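Local coordinates for protein probable tagatose 6-phosphate kinase (Sinorhizobium meliloti, PDB 3TXV) that probably acts in carbohydrate metabolism, possibly as a tagatose-6-phosphate kinase, and belongs to the GatZ/KbaZ-like family, at residues 332-335 against 336-340; 99-102 against 103-106; 392-395 against 396-399; 217-220 against 221-224. All blocks are in the same frame, centred on the assembly; numbering follows the deposited sequence.

Contact 1 (332-335 against 336-340); sequences ANWA and KYYHG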
ATOM      1  N   ALA A 332     -15.771   1.607 -12.771  1.00 41.09           N
ATOM      2  CA  ALA A 332     -14.442   2.095 -13.222  1.00 41.04           C
ATOM      3  C   ALA A 332     -13.264   1.393 -12.531  1.00 40.48           C
ATOM      4  O   ALA A 332     -12.361   0.909 -13.203  1.00 40.42           O
ATOM      5  CB  ALA A 332     -14.326   3.635 -13.097  1.00 40.50           C
ATOM      6  N   ASN A 333     -13.343   1.289 -11.202  1.00 39.96           N
ATOM      7  CA  ASN A 333     -12.256   0.819 -10.365  1.00 38.94           C
ATOM      8  C   ASN A 333     -12.081  -0.671 -10.288  1.00 38.46           C
ATOM      9  O   ASN A 333     -11.039  -1.145  -9.804  1.00 37.78           O
ATOM     10  CB  ASN A 333     -12.449   1.355  -8.971  1.00 39.50           C
ATOM     11  CG  ASN A 333     -12.278   2.850  -8.910  1.00 41.30           C
ATOM     12  OD1 ASN A 333     -11.484   3.421  -9.644  1.00 42.62           O
ATOM     13  ND2 ASN A 333     -13.035   3.496  -8.041  1.00 44.38           N
ATOM     14  N   TRP A 334     -13.084  -1.417 -10.745  1.00 38.28           N
ATOM     15  CA  TRP A 334     -12.929  -2.874 -10.868  1.00 38.12           C
ATOM     16  C   TRP A 334     -12.984  -3.400 -12.304  1.00 38.82           C
ATOM     17  O   TRP A 334     -12.641  -4.556 -12.541  1.00 38.70           O
ATOM     18  CB  TRP A 334     -13.910  -3.659  -9.943  1.00 38.31           C
ATOM     19  CG  TRP A 334     -15.380  -3.601 -10.310  1.00 35.01           C
ATOM     20  CD1 TRP A 334     -16.281  -2.742  -9.818  1.00 33.20           C
ATOM     21  CD2 TRP A 334     -16.083  -4.441 -11.243  1.00 33.29           C
ATOM     22  NE1 TRP A 334     -17.513  -2.961 -10.380  1.00 33.78           N
ATOM     23  CE2 TRP A 334     -17.424  -3.996 -11.268  1.00 33.43           C
ATOM     24  CE3 TRP A 334     -15.706  -5.512 -12.082  1.00 33.37           C
ATOM     25  CZ2 TRP A 334     -18.418  -4.586 -12.095  1.00 33.17           C
ATOM     26  CZ3 TRP A 334     -16.697  -6.122 -12.909  1.00 31.81           C
ATOM     27  CH2 TRP A 334     -18.036  -5.642 -12.907  1.00 32.20           C
ATOM     28  N   ALA A 335     -13.382  -2.563 -13.260  1.00 39.63           N
ATOM     29  CA  ALA A 335     -13.814  -3.092 -14.566  1.00 40.75           C
ATOM     30  C   ALA A 335     -12.700  -3.801 -15.354  1.00 41.61           C
ATOM     31  O   ALA A 335     -12.945  -4.843 -16.019  1.00 41.62           O
ATOM     32  CB  ALA A 335     -14.474  -2.029 -15.400  1.00 40.38           C
ATOM     33  N   LYS A 336     -11.491  -3.241 -15.240  1.00 41.80           N
ATOM     34  CA  LYS A 336     -10.315  -3.746 -15.918  1.00 42.44           C
ATOM     35  C   LYS A 336      -9.787  -5.013 -15.273  1.00 42.55           C
ATOM     36  O   LYS A 336      -8.923  -5.667 -15.848  1.00 42.48           O
ATOM     37  CB  LYS A 336      -9.170  -2.709 -15.932  1.00 42.83           C
ATOM     38  CG  LYS A 336      -9.495  -1.319 -16.522  1.00 44.16           C
ATOM     39  CD  LYS A 336      -8.293  -0.708 -17.298  1.00 49.52           C
ATOM     40  CE  LYS A 336      -7.006  -0.381 -16.451  1.00 51.69           C
ATOM     41  NZ  LYS A 336      -5.937  -1.456 -16.352  1.00 51.02           N
ATOM     42  N   TYR A 337     -10.294  -5.358 -14.090  1.00 42.78           N
ATOM     43  CA  TYR A 337      -9.663  -6.399 -13.281  1.00 43.03           C
ATOM     44  C   TYR A 337     -10.412  -7.689 -13.251  1.00 43.57           C
ATOM     45  O   TYR A 337      -9.805  -8.731 -13.139  1.00 44.39           O
ATOM     46  CB  TYR A 337      -9.416  -5.920 -11.858  1.00 42.63           C
ATOM     47  CG  TYR A 337      -8.314  -4.900 -11.810  1.00 42.59           C
ATOM     48  CD1 TYR A 337      -8.572  -3.545 -12.106  1.00 40.42           C
ATOM     49  CD2 TYR A 337      -6.997  -5.285 -11.507  1.00 42.06           C
ATOM     50  CE1 TYR A 337      -7.567  -2.617 -12.100  1.00 39.98           C
ATOM     51  CE2 TYR A 337      -5.968  -4.346 -11.478  1.00 42.10           C
ATOM     52  CZ  TYR A 337      -6.270  -3.022 -11.786  1.00 42.10           C
ATOM     53  OH  TYR A 337      -5.268  -2.103 -11.772  1.00 43.97           O
ATOM     54  N   TYR A 338     -11.727  -7.644 -13.343  1.00 44.42           N
ATOM     55  CA  TYR A 338     -12.511  -8.869 -13.184  1.00 45.11           C
ATOM     56  C   TYR A 338     -13.278  -9.185 -14.454  1.00 46.28           C
ATOM     57  O   TYR A 338     -14.085  -8.382 -14.923  1.00 46.54           O
ATOM     58  CB  TYR A 338     -13.474  -8.768 -11.996  1.00 44.68           C
ATOM     59  CG  TYR A 338     -12.869  -8.329 -10.665  1.00 42.87           C
ATOM     60  CD1 TYR A 338     -11.688  -8.897 -10.181  1.00 40.48           C
ATOM     61  CD2 TYR A 338     -13.510  -7.354  -9.872  1.00 40.83           C
ATOM     62  CE1 TYR A 338     -11.153  -8.489  -8.952  1.00 41.24           C
ATOM     63  CE2 TYR A 338     -12.983  -6.948  -8.631  1.00 40.17           C
ATOM     64  CZ  TYR A 338     -11.810  -7.522  -8.180  1.00 40.43           C
ATOM     65  OH  TYR A 338     -11.282  -7.134  -6.976  1.00 40.03           O
ATOM     66  N   HIS A 339     -13.025 -10.368 -14.999  1.00 47.54           N
ATOM     67  CA  HIS A 339     -13.477 -10.691 -16.339  1.00 48.42           C
ATOM     68  C   HIS A 339     -14.274 -11.984 -16.357  1.00 47.82           C
ATOM     69  O   HIS A 339     -14.208 -12.758 -15.419  1.00 47.91           O
ATOM     70  CB  HIS A 339     -12.256 -10.783 -17.256  1.00 49.54           C
ATOM     71  CG  HIS A 339     -11.459  -9.511 -17.336  1.00 53.08           C
ATOM     72  ND1 HIS A 339     -12.013  -8.302 -17.715  1.00 56.19           N
ATOM     73  CD2 HIS A 339     -10.143  -9.265 -17.108  1.00 56.67           C
ATOM     74  CE1 HIS A 339     -11.075  -7.368 -17.717  1.00 58.36           C
ATOM     75  NE2 HIS A 339      -9.931  -7.925 -17.355  1.00 58.93           N
ATOM     76  N   GLY A 340     -15.049 -12.213 -17.410  1.00 47.56           N
ATOM     77  CA  GLY A 340     -15.795 -13.467 -17.528  1.00 46.72           C
ATOM     78  C   GLY A 340     -17.278 -13.290 -17.335  1.00 46.40           C
ATOM     79  O   GLY A 340     -17.824 -12.201 -17.533  1.00 46.16           O
TER
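The short, weakly bonded helix 332-335 runs out into a loop here, and Trp334 of its last turn meets Tyr337 and Tyr338 just beyond it. Trp334 O collects two backbone N-H groups. Tyr337 N lies 2.9 Å from Trp334 O with an N-H...O angle of 157°, standing well above the carbonyl plane; Tyr338 N adds a weak bond to Trp334 O at 3.3 Å. The side chains repeat the pairing four residues apart. CG of Trp334 sits between its own backbone N and carbonyl carbon (chi1 69°), which carries the indole across to Tyr338, and the two side chains cross at about a right angle. The benzo portion of the indole leads: Trp334 CE3 comes to 3.6 Å from Tyr338 CD2, at the edge of the phenol ring and near its plane, while Trp334 CB lies 3.7 Å from Tyr338 CE2. Farther along, Lys336 O receives a weak bond from His339 NE2 at 2.9 Å. Both buried aromatics have polar atoms satisfied outside the turn: Trp334 NE1 donates to Met327 O, and Tyr338 OH is hydrogen-bonded to Arg356 N. Arg356 also makes a cation-pi contact with Tyr337 and binds Asn333 O. The contact therefore unites an apolar aromatic crossing with anchored polar ends, and the Trp334 carbonyl, shared by one good bond and one weak one, holds the chain where it leaves the helix.

Contact 2 (99-102 against 103-106); sequences NPWK and HLPA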
ATOM      1  N   ASN A  99       3.221   9.605 -14.075  1.00 39.61           N
ATOM      2  CA  ASN A  99       2.082   8.681 -14.204  1.00 40.06           C
ATOM      3  C   ASN A  99       0.670   9.283 -14.211  1.00 40.41           C
ATOM      4  O   ASN A  99      -0.130   8.930 -15.060  1.00 40.86           O
ATOM      5  CB  ASN A  99       2.166   7.573 -13.163  1.00 40.48           C
ATOM      6  CG  ASN A  99       1.149   6.491 -13.394  1.00 40.73           C
ATOM      7  OD1 ASN A  99       1.374   5.577 -14.186  1.00 42.38           O
ATOM      8  ND2 ASN A  99       0.016   6.583 -12.703  1.00 39.90           N
ATOM      9  N   PRO A 100       0.339  10.181 -13.265  1.00 41.14           N
ATOM     10  CA  PRO A 100      -1.068  10.610 -13.267  1.00 41.66           C
ATOM     11  C   PRO A 100      -1.414  11.549 -14.415  1.00 42.63           C
ATOM     12  O   PRO A 100      -2.567  12.006 -14.521  1.00 43.25           O
ATOM     13  CB  PRO A 100      -1.218  11.350 -11.940  1.00 41.14           C
ATOM     14  CG  PRO A 100      -0.083  10.885 -11.125  1.00 40.74           C
ATOM     15  CD  PRO A 100       1.041  10.699 -12.085  1.00 40.92           C
ATOM     16  N   TRP A 101      -0.432  11.829 -15.266  1.00 43.09           N
ATOM     17  CA  TRP A 101      -0.617  12.797 -16.331  1.00 43.61           C
ATOM     18  C   TRP A 101       0.024  12.273 -17.567  1.00 44.87           C
ATOM     19  O   TRP A 101       0.390  13.051 -18.451  1.00 45.30           O
ATOM     20  CB  TRP A 101       0.032  14.126 -15.971  1.00 42.86           C
ATOM     21  CG  TRP A 101      -0.565  14.761 -14.776  1.00 40.62           C
ATOM     22  CD1 TRP A 101      -1.764  15.383 -14.699  1.00 40.31           C
ATOM     23  CD2 TRP A 101       0.017  14.838 -13.476  1.00 37.86           C
ATOM     24  NE1 TRP A 101      -1.976  15.858 -13.420  1.00 39.76           N
ATOM     25  CE2 TRP A 101      -0.892  15.530 -12.651  1.00 37.41           C
ATOM     26  CE3 TRP A 101       1.217  14.380 -12.922  1.00 36.32           C
ATOM     27  CZ2 TRP A 101      -0.646  15.768 -11.300  1.00 35.12           C
ATOM     28  CZ3 TRP A 101       1.469  14.642 -11.580  1.00 33.87           C
ATOM     29  CH2 TRP A 101       0.536  15.326 -10.789  1.00 32.35           C
ATOM     30  N   LYS A 102       0.145  10.951 -17.637  1.00 45.70           N
ATOM     31  CA  LYS A 102       0.878  10.319 -18.712  1.00 46.52           C
ATOM     32  C   LYS A 102       0.161  10.366 -20.072  1.00 47.09           C
ATOM     33  O   LYS A 102       0.766  10.170 -21.135  1.00 46.96           O
ATOM     34  CB  LYS A 102       1.273   8.914 -18.307  1.00 46.49           C
ATOM     35  CG  LYS A 102       0.164   7.901 -18.302  1.00 48.02           C
ATOM     36  CD  LYS A 102       0.759   6.538 -17.946  1.00 50.23           C
ATOM     37  CE  LYS A 102       0.028   5.398 -18.610  1.00 50.09           C
ATOM     38  NZ  LYS A 102      -0.191   4.383 -17.557  1.00 49.98           N
ATOM     39  N   HIS A 103      -1.128  10.668 -20.045  1.00 47.85           N
ATOM     40  CA  HIS A 103      -1.841  10.912 -21.299  1.00 48.88           C
ATOM     41  C   HIS A 103      -1.378  12.207 -21.962  1.00 48.51           C
ATOM     42  O   HIS A 103      -1.553  12.377 -23.173  1.00 48.58           O
ATOM     43  CB  HIS A 103      -3.336  10.963 -21.053  1.00 49.07           C
ATOM     44  CG  HIS A 103      -3.710  11.875 -19.939  1.00 51.33           C
ATOM     45  ND1 HIS A 103      -4.261  13.117 -20.151  1.00 54.08           N
ATOM     46  CD2 HIS A 103      -3.576  11.745 -18.597  1.00 54.06           C
ATOM     47  CE1 HIS A 103      -4.484  13.706 -18.986  1.00 55.40           C
ATOM     48  NE2 HIS A 103      -4.071  12.896 -18.028  1.00 56.09           N
ATOM     49  N   LEU A 104      -0.784  13.109 -21.170  1.00 48.31           N
ATOM     50  CA  LEU A 104      -0.263  14.396 -21.699  1.00 47.78           C
ATOM     51  C   LEU A 104       1.117  14.305 -22.353  1.00 47.46           C
ATOM     52  O   LEU A 104       1.811  13.286 -22.211  1.00 47.38           O
ATOM     53  CB  LEU A 104      -0.295  15.491 -20.633  1.00 47.42           C
ATOM     54  CG  LEU A 104      -1.701  15.796 -20.131  1.00 47.72           C
ATOM     55  CD1 LEU A 104      -1.691  16.726 -18.885  1.00 47.25           C
ATOM     56  CD2 LEU A 104      -2.579  16.343 -21.280  1.00 46.33           C
ATOM     57  N   PRO A 105       1.497  15.341 -23.131  1.00 47.66           N
ATOM     58  CA  PRO A 105       2.858  15.354 -23.693  1.00 47.63           C
ATOM     59  C   PRO A 105       3.907  15.563 -22.590  1.00 47.30           C
ATOM     60  O   PRO A 105       3.645  16.277 -21.611  1.00 47.29           O
ATOM     61  CB  PRO A 105       2.835  16.540 -24.675  1.00 47.56           C
ATOM     62  CG  PRO A 105       1.387  16.756 -24.987  1.00 47.16           C
ATOM     63  CD  PRO A 105       0.657  16.406 -23.723  1.00 47.96           C
ATOM     64  N   ALA A 106       5.066  14.938 -22.785  1.00 46.43           N
ATOM     65  CA  ALA A 106       6.117  14.784 -21.794  1.00 45.70           C
ATOM     66  C   ALA A 106       6.549  16.059 -21.080  1.00 45.67           C
ATOM     67  O   ALA A 106       6.708  16.050 -19.866  1.00 46.09           O
ATOM     68  CB  ALA A 106       7.322  14.126 -22.435  1.00 45.72           C
TER
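Trp101 O accepts the N-H of Leu104 at 3.0 Å between Trp101 O and Leu104 N, with an N-H...O angle of 150°. The donor stands above the carbonyl plane, and the bond closes a type I beta turn from Trp101 to Leu104 with Lys102 and His103 at its corners. The same oxygen is hemmed in by side chains of the second half. Leu104 CB approaches Trp101 O to 3.3 Å, and the His103 imidazole lays one face over it, offset toward the rim of the ring. That ring folds back across the turn because its CG lies between its own backbone N and carbonyl carbon (chi1 50°). Its leading edge thereby reaches the preceding backbone, with His103 NE2 3.8 Å from Trp101 CA and 3.9 Å from Pro100 O, near the imidazole plane. Apolar contact is thin by comparison: Leu104 CD1 comes obliquely to the indole side chain, 4.3 Å from Trp101 CB. Pro100 CB instead covers one indole face, 3.9 Å above the plane and over its centre. In the fold, the turn bridges barrel strand 89-96 and helix 106-121, and Pro105 occupies the N-cap position of that helix. Pro100 touches Cys54 and Asn55 in the loop after strand 48-53, Trp101 rests on Gln59 and Asp60, and a backbone hydrogen bond joins Lys102 to Ala137, beyond strand 127-130.

Contact 3 (392-395 against 396-399); sequences AGSY and ARVR
Ser394 and Val398 form the tightly packed side of this helix start, both buried against Leu410 of helix 407-424, with Val398 also on Ile387 of helix 384-390. The solvent side is looser: there Tyr395 and Arg399, one helical turn apart, pair through a CH-pi contact and a weak bond, and Ala396 beside them is exposed. The tyrosine CG is turned away from its own backbone N (chi1 -173°), which lays the ring alongside the arginine with both side chains pointing the same way. Arg399 CG sits over one ring face, 3.9 Å from the Tyr395 ring centroid and 20° off the normal. The arginine chain then bends at chi2 and chi3, which brings Arg399 CD to 3.5 Å from Tyr395 OH and the guanidinium round the hydroxyl end. There Arg399 NH1 gives a weak bond to Tyr395 OH at 3.1 Å, with the ring and guanidinium planes 60° apart. Beneath the pair, Arg399 N meets Tyr395 O at 2.9 Å in a bond directed almost along the C=O axis. Glu384 of helix 384-390 touches both the Tyr395 and Arg399 side chains. The Arg397 guanidinium reaches two backbone carbonyls, Ala413 O through NH1 and, weakly, Gly393 O through NH2, at 2.8 Å between Arg397 NH2 and Gly393 O. The exposed pair thus combines dispersion over the ring face with weak polar attraction, while Arg397 links the chain just before the helix to helix 407-424.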
ATOM      1  N   ALA A 392     -13.341 -16.318  12.629  1.00 31.11           N
ATOM      2  CA  ALA A 392     -12.615 -17.430  13.271  1.00 32.14           C
ATOM      3  C   ALA A 392     -11.170 -17.060  13.662  1.00 32.68           C
ATOM      4  O   ALA A 392     -10.611 -17.615  14.625  1.00 31.93           O
ATOM      5  CB  ALA A 392     -12.633 -18.686  12.362  1.00 31.48           C
ATOM      6  N   GLY A 393     -10.594 -16.112  12.906  1.00 33.28           N
ATOM      7  CA  GLY A 393      -9.207 -15.691  13.076  1.00 33.76           C
ATOM      8  C   GLY A 393      -9.005 -14.851  14.310  1.00 34.84           C
ATOM      9  O   GLY A 393      -7.863 -14.662  14.750  1.00 35.81           O
ATOM     10  N   SER A 394     -10.090 -14.340  14.888  1.00 34.76           N
ATOM     11  CA  SER A 394      -9.982 -13.676  16.172  1.00 35.33           C
ATOM     12  C   SER A 394     -10.370 -14.520  17.378  1.00 35.83           C
ATOM     13  O   SER A 394     -10.267 -14.051  18.528  1.00 36.15           O
ATOM     14  CB  SER A 394     -10.777 -12.410  16.144  1.00 35.36           C
ATOM     15  OG  SER A 394     -10.184 -11.577  15.180  1.00 38.61           O
ATOM     16  N   TYR A 395     -10.812 -15.757  17.126  1.00 36.18           N
ATOM     17  CA  TYR A 395     -11.291 -16.650  18.196  1.00 36.45           C
ATOM     18  C   TYR A 395     -10.255 -16.939  19.280  1.00 36.01           C
ATOM     19  O   TYR A 395     -10.451 -16.545  20.408  1.00 36.26           O
ATOM     20  CB  TYR A 395     -11.880 -17.956  17.634  1.00 37.11           C
ATOM     21  CG  TYR A 395     -12.527 -18.789  18.696  1.00 37.70           C
ATOM     22  CD1 TYR A 395     -13.728 -18.381  19.296  1.00 38.75           C
ATOM     23  CD2 TYR A 395     -11.931 -19.958  19.127  1.00 38.07           C
ATOM     24  CE1 TYR A 395     -14.302 -19.134  20.283  1.00 40.43           C
ATOM     25  CE2 TYR A 395     -12.488 -20.713  20.120  1.00 39.64           C
ATOM     26  CZ  TYR A 395     -13.666 -20.307  20.691  1.00 41.37           C
ATOM     27  OH  TYR A 395     -14.208 -21.088  21.676  1.00 44.02           O
ATOM     28  N   ALA A 396      -9.155 -17.592  18.928  1.00 36.34           N
ATOM     29  CA  ALA A 396      -8.058 -17.845  19.864  1.00 36.99           C
ATOM     30  C   ALA A 396      -7.682 -16.581  20.659  1.00 38.16           C
ATOM     31  O   ALA A 396      -7.533 -16.628  21.896  1.00 38.67           O
ATOM     32  CB  ALA A 396      -6.843 -18.420  19.143  1.00 35.83           C
ATOM     33  N   ARG A 397      -7.548 -15.453  19.964  1.00 39.02           N
ATOM     34  CA  ARG A 397      -7.231 -14.212  20.644  1.00 40.17           C
ATOM     35  C   ARG A 397      -8.334 -13.721  21.588  1.00 40.80           C
ATOM     36  O   ARG A 397      -8.030 -13.199  22.670  1.00 41.29           O
ATOM     37  CB  ARG A 397      -6.814 -13.127  19.660  1.00 40.31           C
ATOM     38  CG  ARG A 397      -5.348 -13.187  19.305  1.00 41.41           C
ATOM     39  CD  ARG A 397      -4.988 -12.115  18.297  1.00 42.16           C
ATOM     40  NE  ARG A 397      -5.425 -12.563  16.992  1.00 44.56           N
ATOM     41  CZ  ARG A 397      -5.884 -11.791  16.017  1.00 45.37           C
ATOM     42  NH1 ARG A 397      -5.983 -10.465  16.164  1.00 45.65           N
ATOM     43  NH2 ARG A 397      -6.246 -12.371  14.883  1.00 44.24           N
ATOM     44  N   VAL A 398      -9.598 -13.885  21.197  1.00 40.91           N
ATOM     45  CA  VAL A 398     -10.696 -13.586  22.113  1.00 41.43           C
ATOM     46  C   VAL A 398     -10.698 -14.503  23.360  1.00 42.04           C
ATOM     47  O   VAL A 398     -11.024 -14.063  24.468  1.00 41.73           O
ATOM     48  CB  VAL A 398     -12.047 -13.706  21.427  1.00 41.55           C
ATOM     49  CG1 VAL A 398     -13.202 -13.461  22.442  1.00 41.21           C
ATOM     50  CG2 VAL A 398     -12.126 -12.750  20.262  1.00 40.74           C
ATOM     51  N   ARG A 399     -10.334 -15.767  23.186  1.00 42.61           N
ATOM     52  CA  ARG A 399     -10.299 -16.670  24.327  1.00 44.03           C
ATOM     53  C   ARG A 399      -9.212 -16.260  25.342  1.00 45.07           C
ATOM     54  O   ARG A 399      -9.479 -16.208  26.557  1.00 45.46           O
ATOM     55  CB  ARG A 399     -10.123 -18.119  23.873  1.00 43.52           C
ATOM     56  CG  ARG A 399     -11.333 -18.660  23.070  1.00 43.53           C
ATOM     57  CD  ARG A 399     -12.533 -19.061  23.928  1.00 40.46           C
ATOM     58  NE  ARG A 399     -12.128 -19.987  24.992  1.00 39.69           N
ATOM     59  CZ  ARG A 399     -11.838 -21.278  24.827  1.00 39.42           C
ATOM     60  NH1 ARG A 399     -11.904 -21.844  23.611  1.00 43.04           N
ATOM     61  NH2 ARG A 399     -11.468 -22.008  25.879  1.00 34.97           N
TER

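Contact 4 (217-220 against 221-224); sequences AGAF and SRVV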
ATOM      1  N   ALA A 217      23.945  14.957  -7.112  1.00 53.11           N
ATOM      2  CA  ALA A 217      24.758  13.858  -6.644  1.00 52.61           C
ATOM      3  C   ALA A 217      24.538  13.696  -5.179  1.00 52.56           C
ATOM      4  O   ALA A 217      24.661  12.606  -4.676  1.00 52.33           O
ATOM      5  CB  ALA A 217      26.172  14.124  -6.893  1.00 52.40           C
ATOM      6  N   GLY A 218      24.371  14.793  -4.475  1.00 52.13           N
ATOM      7  CA  GLY A 218      24.037  14.750  -3.078  1.00 51.21           C
ATOM      8  C   GLY A 218      22.758  14.004  -2.789  1.00 50.95           C
ATOM      9  O   GLY A 218      22.745  13.289  -1.836  1.00 51.52           O
ATOM     10  N   ALA A 219      21.701  14.123  -3.578  1.00 50.20           N
ATOM     11  CA  ALA A 219      20.529  13.303  -3.350  1.00 49.21           C
ATOM     12  C   ALA A 219      20.831  11.836  -3.634  1.00 48.61           C
ATOM     13  O   ALA A 219      20.381  10.963  -2.892  1.00 48.61           O
ATOM     14  CB  ALA A 219      19.350  13.795  -4.170  1.00 49.15           C
ATOM     15  N   PHE A 220      21.614  11.558  -4.673  1.00 47.64           N
ATOM     16  CA  PHE A 220      21.871  10.169  -5.035  1.00 47.42           C
ATOM     17  C   PHE A 220      22.501   9.359  -3.925  1.00 47.00           C
ATOM     18  O   PHE A 220      22.358   8.145  -3.903  1.00 47.37           O
ATOM     19  CB  PHE A 220      22.733  10.036  -6.284  1.00 47.74           C
ATOM     20  CG  PHE A 220      22.963   8.612  -6.696  1.00 49.01           C
ATOM     21  CD1 PHE A 220      22.026   7.939  -7.478  1.00 50.78           C
ATOM     22  CD2 PHE A 220      24.102   7.925  -6.281  1.00 50.91           C
ATOM     23  CE1 PHE A 220      22.227   6.589  -7.865  1.00 51.49           C
ATOM     24  CE2 PHE A 220      24.314   6.567  -6.649  1.00 52.82           C
ATOM     25  CZ  PHE A 220      23.370   5.905  -7.445  1.00 52.30           C
ATOM     26  N   SER A 221      23.223  10.019  -3.025  1.00 46.43           N
ATOM     27  CA  SER A 221      23.835   9.322  -1.900  1.00 45.82           C
ATOM     28  C   SER A 221      22.761   8.854  -0.912  1.00 45.55           C
ATOM     29  O   SER A 221      22.981   7.890  -0.164  1.00 45.95           O
ATOM     30  CB  SER A 221      24.873  10.207  -1.195  1.00 45.80           C
ATOM     31  OG  SER A 221      24.312  11.436  -0.762  1.00 45.52           O
ATOM     32  N   ARG A 222      21.616   9.539  -0.927  1.00 44.57           N
ATOM     33  CA  ARG A 222      20.476   9.209  -0.092  1.00 43.86           C
ATOM     34  C   ARG A 222      19.479   8.331  -0.835  1.00 43.15           C
ATOM     35  O   ARG A 222      18.314   8.217  -0.416  1.00 42.94           O
ATOM     36  CB  ARG A 222      19.775  10.481   0.380  1.00 44.37           C
ATOM     37  CG  ARG A 222      20.534  11.258   1.443  1.00 46.54           C
ATOM     38  CD  ARG A 222      19.745  12.440   1.958  1.00 50.12           C
ATOM     39  NE  ARG A 222      19.531  13.455   0.922  1.00 54.17           N
ATOM     40  CZ  ARG A 222      20.415  14.408   0.612  1.00 56.94           C
ATOM     41  NH1 ARG A 222      21.584  14.494   1.263  1.00 58.63           N
ATOM     42  NH2 ARG A 222      20.138  15.280  -0.352  1.00 55.77           N
ATOM     43  N   VAL A 223      19.922   7.716  -1.934  1.00 42.07           N
ATOM     44  CA  VAL A 223      19.106   6.708  -2.588  1.00 41.52           C
ATOM     45  C   VAL A 223      19.352   5.411  -1.859  1.00 41.46           C
ATOM     46  O   VAL A 223      20.465   4.861  -1.883  1.00 42.11           O
ATOM     47  CB  VAL A 223      19.418   6.519  -4.083  1.00 41.79           C
ATOM     48  CG1 VAL A 223      18.749   5.247  -4.604  1.00 41.89           C
ATOM     49  CG2 VAL A 223      18.944   7.714  -4.915  1.00 41.73           C
ATOM     50  N   VAL A 224      18.317   4.913  -1.194  1.00 40.75           N
ATOM     51  CA  VAL A 224      18.507   3.821  -0.262  1.00 39.57           C
ATOM     52  C   VAL A 224      17.985   2.507  -0.784  1.00 39.93           C
ATOM     53  O   VAL A 224      18.120   1.476  -0.103  1.00 40.30           O
ATOM     54  CB  VAL A 224      17.920   4.140   1.121  1.00 39.26           C
ATOM     55  CG1 VAL A 224      18.672   5.295   1.754  1.00 38.48           C
ATOM     56  CG2 VAL A 224      16.469   4.469   1.030  1.00 39.51           C
TER
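The Arg222 guanidinium lies with one face against Gly218 O, which stands 3.3 Å above its plane and offset toward the rim, while Ala219 CA approaches the same group obliquely, 3.6 Å from Arg222 NH2. The other flat group is the Phe220 ring: the Phe220 and Val223 side chains cross obliquely, with Phe220 CD1 4.0 Å from Val223 CG2. Phe211 meets this ring edge-to-face. Gly218 O is also the acceptor for the Ser221 hydroxyl, at 2.7 Å from Ser221 OG, with the donor tilted from the carbonyl plane. Placing OG between the serine's own backbone N and carbonyl carbon (chi1 56°) folds the hydroxyl back onto the preceding turn. Backbone bonds complete the change from helix to strand. Arg222 N donates to Ala219 O at 2.7 Å with an N-H...O angle of 139°, and Val223 N to Phe220 O at 3.2 Å with an angle of 155°; the latter closes a type I beta turn from Phe220 to Val223. Ser221 N reaches Ala217 O only weakly, at 3.4 Å. At its charged end Arg222 forms a salt bridge through NH2 with Glu160 of helix 145-161. Phe220 packs on Val204 and Arg208 of helix 197-214, whereas Val223 faces Tyr173 and Ile175 of strand 172-176. The turn thus delivers the chain into barrel strand 223-227, between strands 172-176 and 261-264.

Overall arrangement
All four contacts are local, between residues close in sequence, and lie in series along the chain; none nests within or crosses another. Contact 2 comes first, closing a turn between barrel strand 89-96 and helix 106-121. Contact 4 follows, ending helix 217-220 and opening strand 223-227 of the same eight-stranded parallel barrel, its centre about 26 Å from that of contact 2. Beyond the last barrel strand, contact 1 terminates helix 332-335 before helix 342-351; its nearest atoms approach those of contact 2 to about 8 Å without touching. Contact 3 starts helix 395-399 between helices 384-390 and 407-424, about 48 Å centre to centre from contact 2, across the chain's centre.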